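Local coordinates for protein UDP-N-acetylglucosamine 4,6-dehydratase (Vibrio fischeri, PDB 3PVZ) that probably acts as an NAD-dependent lyase that removes water from UDP-N-acetylglucosamine, at residues A[54-59]-A[89-94]; A[102-107]-A[145-150]; A[135-140]-A[173-178]. One frame throughout, in Å; residues are numbered along the deposited sequence.

Contact 1: A[54-59]-A[89-94]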
# COMPACT_ATOMS: atom_id res chain seq x y z
N GLU A 54 -18.87 -8.35 -0.76
CA GLU A 54 -20.29 -8.19 -0.99
C GLU A 54 -20.72 -8.55 -2.39
O GLU A 54 -21.80 -9.08 -2.58
CB GLU A 54 -20.80 -6.79 -0.63
CG GLU A 54 -20.74 -6.49 0.82
CD GLU A 54 -21.59 -7.43 1.65
OE1 GLU A 54 -22.81 -7.45 1.41
OE2 GLU A 54 -21.07 -8.09 2.56
N ILE A 55 -19.90 -8.28 -3.37
CA ILE A 55 -20.22 -8.61 -4.75
C ILE A 55 -20.03 -10.12 -4.96
O ILE A 55 -20.92 -10.83 -5.44
CB ILE A 55 -19.33 -7.77 -5.76
CG1 ILE A 55 -19.57 -6.28 -5.56
CG2 ILE A 55 -19.55 -8.25 -7.21
CD1 ILE A 55 -18.71 -5.31 -6.51
N PHE A 56 -18.86 -10.61 -4.56
CA PHE A 56 -18.52 -12.00 -4.81
C PHE A 56 -19.58 -13.00 -4.28
O PHE A 56 -19.89 -13.98 -4.95
CB PHE A 56 -17.16 -12.30 -4.18
CG PHE A 56 -16.60 -13.62 -4.61
CD1 PHE A 56 -16.98 -14.77 -3.97
CD2 PHE A 56 -15.73 -13.71 -5.67
CE1 PHE A 56 -16.50 -15.99 -4.38
CE2 PHE A 56 -15.21 -14.96 -6.07
CZ PHE A 56 -15.61 -16.10 -5.40
N LYS A 57 -20.10 -12.77 -3.09
CA LYS A 57 -21.02 -13.71 -2.44
C LYS A 57 -22.37 -13.73 -3.15
O LYS A 57 -23.19 -14.63 -2.91
CB LYS A 57 -21.19 -13.35 -0.95
CG LYS A 57 -21.89 -12.04 -0.65
CD LYS A 57 -22.30 -11.87 0.84
CE LYS A 57 -21.21 -11.24 1.68
NZ LYS A 57 -21.69 -10.78 3.08
N ARG A 58 -22.63 -12.73 -4.00
CA ARG A 58 -23.87 -12.67 -4.78
C ARG A 58 -23.67 -13.12 -6.24
O ARG A 58 -24.49 -12.80 -7.14
CB ARG A 58 -24.41 -11.26 -4.74
CG ARG A 58 -24.97 -10.93 -3.31
CD ARG A 58 -25.51 -9.58 -3.23
NE ARG A 58 -26.11 -9.34 -1.92
CZ ARG A 58 -25.45 -8.85 -0.84
NH1 ARG A 58 -24.15 -8.53 -0.88
NH2 ARG A 58 -26.11 -8.69 0.30
N ASN A 59 -22.55 -13.82 -6.46
CA ASN A 59 -22.27 -14.62 -7.65
C ASN A 59 -22.29 -13.82 -8.96
O ASN A 59 -23.12 -14.07 -9.80
CB ASN A 59 -23.26 -15.77 -7.71
CG ASN A 59 -23.00 -16.70 -8.86
OD1 ASN A 59 -21.85 -16.99 -9.18
ND2 ASN A 59 -24.08 -17.09 -9.56
N GLY A 89 -18.18 -17.43 -12.80
CA GLY A 89 -17.94 -16.17 -13.53
C GLY A 89 -16.49 -15.76 -13.49
O GLY A 89 -15.63 -16.50 -13.02
N ASP A 90 -16.22 -14.60 -14.07
CA ASP A 90 -14.89 -14.22 -14.43
C ASP A 90 -14.35 -13.39 -13.27
O ASP A 90 -14.49 -12.15 -13.27
CB ASP A 90 -14.98 -13.43 -15.75
CG ASP A 90 -13.68 -12.86 -16.23
OD1 ASP A 90 -12.61 -13.15 -15.65
OD2 ASP A 90 -13.73 -12.08 -17.21
N PHE A 91 -13.73 -14.09 -12.31
CA PHE A 91 -13.09 -13.46 -11.15
C PHE A 91 -11.56 -13.44 -11.32
O PHE A 91 -10.92 -14.47 -11.49
CB PHE A 91 -13.44 -14.20 -9.84
CG PHE A 91 -12.76 -13.59 -8.65
CD1 PHE A 91 -13.11 -12.37 -8.21
CD2 PHE A 91 -11.69 -14.23 -8.04
CE1 PHE A 91 -12.48 -11.77 -7.14
CE2 PHE A 91 -11.05 -13.64 -6.99
CZ PHE A 91 -11.46 -12.39 -6.53
N GLN A 92 -10.99 -12.24 -11.33
CA GLN A 92 -9.54 -12.08 -11.49
C GLN A 92 -9.04 -10.85 -10.75
O GLN A 92 -9.73 -9.82 -10.68
CB GLN A 92 -9.14 -11.97 -12.95
CG GLN A 92 -9.55 -13.13 -13.88
CD GLN A 92 -8.93 -12.95 -15.27
OE1 GLN A 92 -7.70 -13.04 -15.40
NE2 GLN A 92 -9.77 -12.61 -16.30
N THR A 93 -7.80 -10.93 -10.30
CA THR A 93 -7.15 -9.88 -9.59
C THR A 93 -5.87 -9.46 -10.34
O THR A 93 -5.22 -10.26 -10.96
CB THR A 93 -6.82 -10.36 -8.16
OG1 THR A 93 -5.81 -11.36 -8.26
CG2 THR A 93 -8.06 -10.98 -7.50
N PHE A 94 -5.50 -8.19 -10.22
CA PHE A 94 -4.44 -7.57 -11.00
C PHE A 94 -3.79 -6.57 -10.08
O PHE A 94 -4.43 -5.59 -9.66
CB PHE A 94 -5.05 -6.77 -12.23
CG PHE A 94 -5.82 -7.64 -13.22
CD1 PHE A 94 -5.17 -8.28 -14.24
CD2 PHE A 94 -7.18 -7.86 -13.07
CE1 PHE A 94 -5.84 -9.13 -15.11
CE2 PHE A 94 -7.89 -8.65 -13.93
CZ PHE A 94 -7.22 -9.31 -14.97
O HOH W 1 -20.40 -16.12 -11.34
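The CA atoms of F56 and F91 stand 8.5 Å apart where the last part of helix 46-56 passes the outermost strand 90-94. This is the beta-alpha layering of a Rossmann fold, in which the helix after strand 37-41 packs on one face of the parallel part of the central sheet. The contact itself is a T-shaped aromatic pair, with ring centroids 5.1 Å apart and planes at 83°. F56 supplies the edge and F91 the face. CG of each is anti to its own backbone N (chi1 -169° in F56 and 178° in F91), which carries each ring out to meet the other between helix and strand, and I80 of helix 70-83 packs against both. A type I turn runs from F56 to N59. Beyond the rings, N59 OD1 accepts a bond of 2.7 Å from a water that is itself held weakly by G89 N. Within 54-59, E54 pairs with both K57 and R58 in a salt-bridge network, with a further link from R58 to E26. In the closest atom pair, F56 CE2 lies 3.8 Å from F91 CG, above the F91 plane and displaced toward the rim of the ring.

Contact 2: A[102-107]-A[145-150]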
# COMPACT_ATOMS: atom_id res chain seq x y z
N GLU A 102 0.67 0.11 -17.67
CA GLU A 102 0.18 -1.22 -17.52
C GLU A 102 -1.34 -1.23 -17.34
O GLU A 102 -2.03 -2.02 -17.97
CB GLU A 102 0.83 -1.88 -16.32
CG GLU A 102 2.27 -2.20 -16.53
CD GLU A 102 3.27 -1.14 -16.14
OE1 GLU A 102 2.94 0.01 -15.91
OE2 GLU A 102 4.45 -1.47 -16.04
N TYR A 103 -1.84 -0.39 -16.45
CA TYR A 103 -3.25 -0.28 -16.19
C TYR A 103 -3.98 0.22 -17.46
O TYR A 103 -5.08 -0.20 -17.80
CB TYR A 103 -3.50 0.66 -14.95
CG TYR A 103 -4.95 0.84 -14.72
CD1 TYR A 103 -5.65 -0.09 -13.97
CD2 TYR A 103 -5.68 1.84 -15.33
CE1 TYR A 103 -6.98 0.01 -13.80
CE2 TYR A 103 -7.05 1.93 -15.15
CZ TYR A 103 -7.68 1.02 -14.37
OH TYR A 103 -9.05 0.97 -14.14
N ASP A 104 -3.37 1.12 -18.20
CA ASP A 104 -4.04 1.68 -19.40
C ASP A 104 -4.12 0.62 -20.51
O ASP A 104 -5.09 0.59 -21.30
CB ASP A 104 -3.30 2.90 -19.87
CG ASP A 104 -3.57 4.14 -18.98
OD1 ASP A 104 -4.47 4.10 -18.10
OD2 ASP A 104 -2.92 5.16 -19.22
N ALA A 105 -3.12 -0.24 -20.55
CA ALA A 105 -3.08 -1.33 -21.52
C ALA A 105 -4.09 -2.42 -21.09
O ALA A 105 -4.71 -3.01 -21.94
CB ALA A 105 -1.64 -1.93 -21.65
N PHE A 106 -4.30 -2.59 -19.78
CA PHE A 106 -5.34 -3.50 -19.25
C PHE A 106 -6.72 -3.00 -19.66
O PHE A 106 -7.53 -3.78 -20.09
CB PHE A 106 -5.15 -3.61 -17.73
CG PHE A 106 -6.34 -4.07 -16.95
CD1 PHE A 106 -6.60 -5.39 -16.77
CD2 PHE A 106 -7.10 -3.19 -16.22
CE1 PHE A 106 -7.65 -5.83 -15.96
CE2 PHE A 106 -8.17 -3.64 -15.40
CZ PHE A 106 -8.44 -4.94 -15.31
N ILE A 107 -6.96 -1.70 -19.59
CA ILE A 107 -8.24 -1.13 -20.01
C ILE A 107 -8.39 -1.17 -21.51
O ILE A 107 -9.42 -1.50 -21.99
CB ILE A 107 -8.40 0.30 -19.53
CG1 ILE A 107 -8.45 0.28 -18.00
CG2 ILE A 107 -9.66 1.02 -20.19
CD1 ILE A 107 -9.69 -0.33 -17.39
N THR A 145 -8.88 9.33 -10.69
CA THR A 145 -10.32 9.18 -10.61
C THR A 145 -10.94 9.70 -11.89
O THR A 145 -11.70 8.97 -12.53
CB THR A 145 -10.86 9.95 -9.41
OG1 THR A 145 -10.17 9.54 -8.23
CG2 THR A 145 -12.35 9.71 -9.23
N ASP A 146 -10.55 10.92 -12.31
CA ASP A 146 -11.06 11.53 -13.54
C ASP A 146 -10.77 10.62 -14.75
O ASP A 146 -11.67 10.34 -15.52
CB ASP A 146 -10.45 12.93 -13.75
CG ASP A 146 -11.15 13.72 -14.81
OD1 ASP A 146 -12.37 13.95 -14.70
OD2 ASP A 146 -10.49 14.10 -15.77
N LYS A 147 -9.53 10.12 -14.89
CA LYS A 147 -9.18 9.23 -15.99
C LYS A 147 -10.01 7.93 -16.01
O LYS A 147 -10.47 7.51 -17.05
CB LYS A 147 -7.67 8.89 -15.99
CG LYS A 147 -7.26 7.92 -17.15
CD LYS A 147 -5.85 7.44 -17.02
CE LYS A 147 -5.70 6.38 -15.91
NZ LYS A 147 -4.24 5.91 -15.92
N THR A 148 -10.15 7.25 -14.88
CA THR A 148 -10.86 5.96 -14.85
C THR A 148 -12.37 6.21 -15.11
O THR A 148 -13.07 5.40 -15.66
CB THR A 148 -10.67 5.26 -13.53
OG1 THR A 148 -11.03 6.15 -12.47
CG2 THR A 148 -9.16 4.71 -13.32
N ILE A 149 -12.89 7.34 -14.69
CA ILE A 149 -14.25 7.71 -15.12
C ILE A 149 -14.34 7.85 -16.67
O ILE A 149 -15.26 7.30 -17.30
CB ILE A 149 -14.78 9.00 -14.46
CG1 ILE A 149 -14.84 8.82 -12.93
CG2 ILE A 149 -16.22 9.29 -14.94
CD1 ILE A 149 -15.05 10.11 -12.18
N GLN A 150 -13.38 8.55 -17.28
CA GLN A 150 -13.37 8.72 -18.74
C GLN A 150 -13.26 7.37 -19.45
O GLN A 150 -13.98 7.10 -20.41
CB GLN A 150 -12.25 9.70 -19.20
CG GLN A 150 -12.28 9.95 -20.70
CD GLN A 150 -13.51 10.79 -21.11
OE1 GLN A 150 -13.74 11.80 -20.51
NE2 GLN A 150 -14.29 10.34 -22.07
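K147 reaches across to D104 between two nearly parallel helices, 101-109 and 131-154, whose segment axes are 12.1 Å apart at an angle of 17°, so side chains must span the gap. From CB the lysine heads straight outward, CG being anti to the backbone N, and the chain then bends at chi3 (75°), which brings its end alongside the aspartate. CD lies 3.8 Å from D104 OD1, CE passes nearer, and NZ closes a salt bridge of 2.8 Å to the same OD1, which it meets on the syn side and 24° out of the carboxylate plane. NZ also donates to I98 O, in a loop that binds NAD, while Q151 NE2 is a second partner of D104 OD1. Deeper in the gap the contact turns apolar. T148 CG2 meets Y103 at the far end of its ring, 3.8 Å from OH and 3.9 Å from CE2, the two side chains crossing at about a right angle. T148 OG1 is hydrogen-bonded to N144 O of its own helix and to Y160 OH of strand 159-163, whereas the Y103 ring also packs on L39 and L41 of the central sheet. With a carboxylate and a carbonyl oxygen both gripping the ammonium group, K147 probably stays protonated and ties helix 101-109, helix 131-154 and the I98 loop together at one charged point.

Contact 3: A[135-140]-A[173-178]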
# COMPACT_ATOMS: atom_id res chain seq x y z
N MSE A 135 1.71 15.65 -4.03
CA MSE A 135 1.46 15.57 -5.47
C MSE A 135 0.91 14.19 -5.78
O MSE A 135 -0.01 14.06 -6.56
CB MSE A 135 2.72 15.82 -6.30
CG MSE A 135 2.57 15.72 -7.79
SE MSE A 135 1.33 17.00 -8.46
CE MSE A 135 2.63 18.45 -8.76
N ARG A 136 1.46 13.16 -5.14
CA ARG A 136 0.95 11.82 -5.38
C ARG A 136 -0.52 11.69 -4.97
O ARG A 136 -1.28 11.00 -5.60
CB ARG A 136 1.81 10.75 -4.68
CG ARG A 136 1.25 9.38 -4.92
CD ARG A 136 2.06 8.25 -4.33
NE ARG A 136 1.33 7.01 -4.54
CZ ARG A 136 1.20 6.03 -3.65
NH1 ARG A 136 1.75 6.10 -2.45
NH2 ARG A 136 0.47 4.99 -3.92
N MSE A 137 -0.89 12.34 -3.89
CA MSE A 137 -2.25 12.29 -3.35
C MSE A 137 -3.17 12.96 -4.34
O MSE A 137 -4.29 12.55 -4.52
CB MSE A 137 -2.27 13.01 -1.96
CG MSE A 137 -3.57 13.70 -1.59
SE MSE A 137 -3.56 14.61 0.15
CE MSE A 137 -3.94 12.86 1.03
N ILE A 138 -2.70 14.02 -4.97
CA ILE A 138 -3.49 14.69 -6.00
C ILE A 138 -3.66 13.77 -7.21
O ILE A 138 -4.74 13.72 -7.80
CB ILE A 138 -2.84 16.01 -6.45
CG1 ILE A 138 -2.96 17.08 -5.37
CG2 ILE A 138 -3.48 16.50 -7.74
CD1 ILE A 138 -2.00 18.20 -5.60
N ASP A 139 -2.61 13.02 -7.56
CA ASP A 139 -2.64 12.14 -8.74
C ASP A 139 -3.57 10.98 -8.50
O ASP A 139 -4.42 10.65 -9.37
CB ASP A 139 -1.24 11.60 -9.10
CG ASP A 139 -0.42 12.57 -9.92
OD1 ASP A 139 -1.03 13.47 -10.55
OD2 ASP A 139 0.84 12.45 -9.95
N VAL A 140 -3.43 10.37 -7.31
CA VAL A 140 -4.27 9.24 -6.92
C VAL A 140 -5.71 9.68 -6.64
O VAL A 140 -6.65 9.01 -7.07
CB VAL A 140 -3.73 8.49 -5.71
CG1 VAL A 140 -4.77 7.43 -5.25
CG2 VAL A 140 -2.38 7.84 -6.01
N ASN A 173 -7.88 20.42 5.94
CA ASN A 173 -6.53 19.95 5.57
C ASN A 173 -6.47 19.63 4.05
O ASN A 173 -7.49 19.71 3.39
CB ASN A 173 -6.18 18.75 6.44
CG ASN A 173 -7.22 17.66 6.38
OD1 ASN A 173 -7.79 17.39 5.32
ND2 ASN A 173 -7.45 17.00 7.50
N MSE A 174 -5.30 19.32 3.51
CA MSE A 174 -5.12 19.14 2.05
C MSE A 174 -5.79 17.86 1.52
O MSE A 174 -6.17 17.78 0.36
CB MSE A 174 -3.64 19.14 1.65
CG MSE A 174 -2.85 20.40 2.05
SE MSE A 174 -3.54 21.90 1.12
CE MSE A 174 -2.67 21.60 -0.62
N MSE A 175 -5.88 16.85 2.38
CA MSE A 175 -6.62 15.62 2.11
C MSE A 175 -8.05 15.92 1.69
O MSE A 175 -8.50 15.52 0.62
CB MSE A 175 -6.69 14.79 3.39
CG MSE A 175 -5.95 13.56 3.35
SE MSE A 175 -6.86 12.44 2.10
CE MSE A 175 -8.50 12.30 3.18
N GLY A 176 -8.75 16.60 2.59
CA GLY A 176 -10.13 16.95 2.38
C GLY A 176 -10.26 17.89 1.22
O GLY A 176 -11.21 17.79 0.46
N ALA A 177 -9.31 18.81 1.06
CA ALA A 177 -9.33 19.67 -0.12
C ALA A 177 -9.18 18.82 -1.40
O ALA A 177 -9.86 19.08 -2.41
CB ALA A 177 -8.27 20.71 -0.04
N SER A 178 -8.34 17.79 -1.36
CA SER A 178 -8.12 16.97 -2.56
C SER A 178 -9.39 16.25 -2.91
O SER A 178 -9.77 16.24 -4.08
CB SER A 178 -6.91 16.01 -2.45
OG SER A 178 -7.23 14.87 -1.70
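M137, a selenomethionine, lays its side chain against the first turn of helix 174-189, its SE 3.8 Å from M175 CA and 4.1 Å from M174 O. Farther back along the same chain, CG rests 3.8 Å from S178 OG. The bend at chi3 (-82°) turns CE toward the M175 side chain, which crosses M137 at about a right angle, but the very short approach modelled there is doubtful. S178 OG donates to M175 O over 2.7 Å and also bonds N141 ND2 of helix 131-154, so this hydroxyl has both a carbonyl and an amide as partners. The helix start is fixed separately: N173 is the N-cap, its OD1 taking the G176 N-H at 3.0 Å nearly along the C=O axis, and E128 accepts from M174 N. F379 of helix 372-382 packs on both I138 and M174. The two segment axes run 10.3 Å apart at 26°, and V140 in the first touches NAD. M175 comes four residues before the NAD-binding K179, the spacing of tyrosine and lysine in the YxxxK motif; a methionine at the tyrosine's place is consistent with the inverting 4,6-dehydratases of the extended short-chain dehydrogenase/reductase fold.

Contact 1 closes along the chain before the other two open, while contacts 2 and 3 interleave and share helix 131-154. The three centres form a bent path with contact 2 at the corner: contact 1 is 20 Å from contact 2, which is 19 Å from contact 3, and the outer two are 30 Å apart on opposite sides of the chain's centre. Neighbours touch, F94 CE2 meeting F106 CE1 at 3.5 Å between contacts 1 and 2, and T145 packing on V140 between contacts 2 and 3. The path runs from the edge strand of the Rossmann sheet to the helices beside NAD. All three reach the second subunit; for example, R136 NH1 bonds A95 O of that subunit.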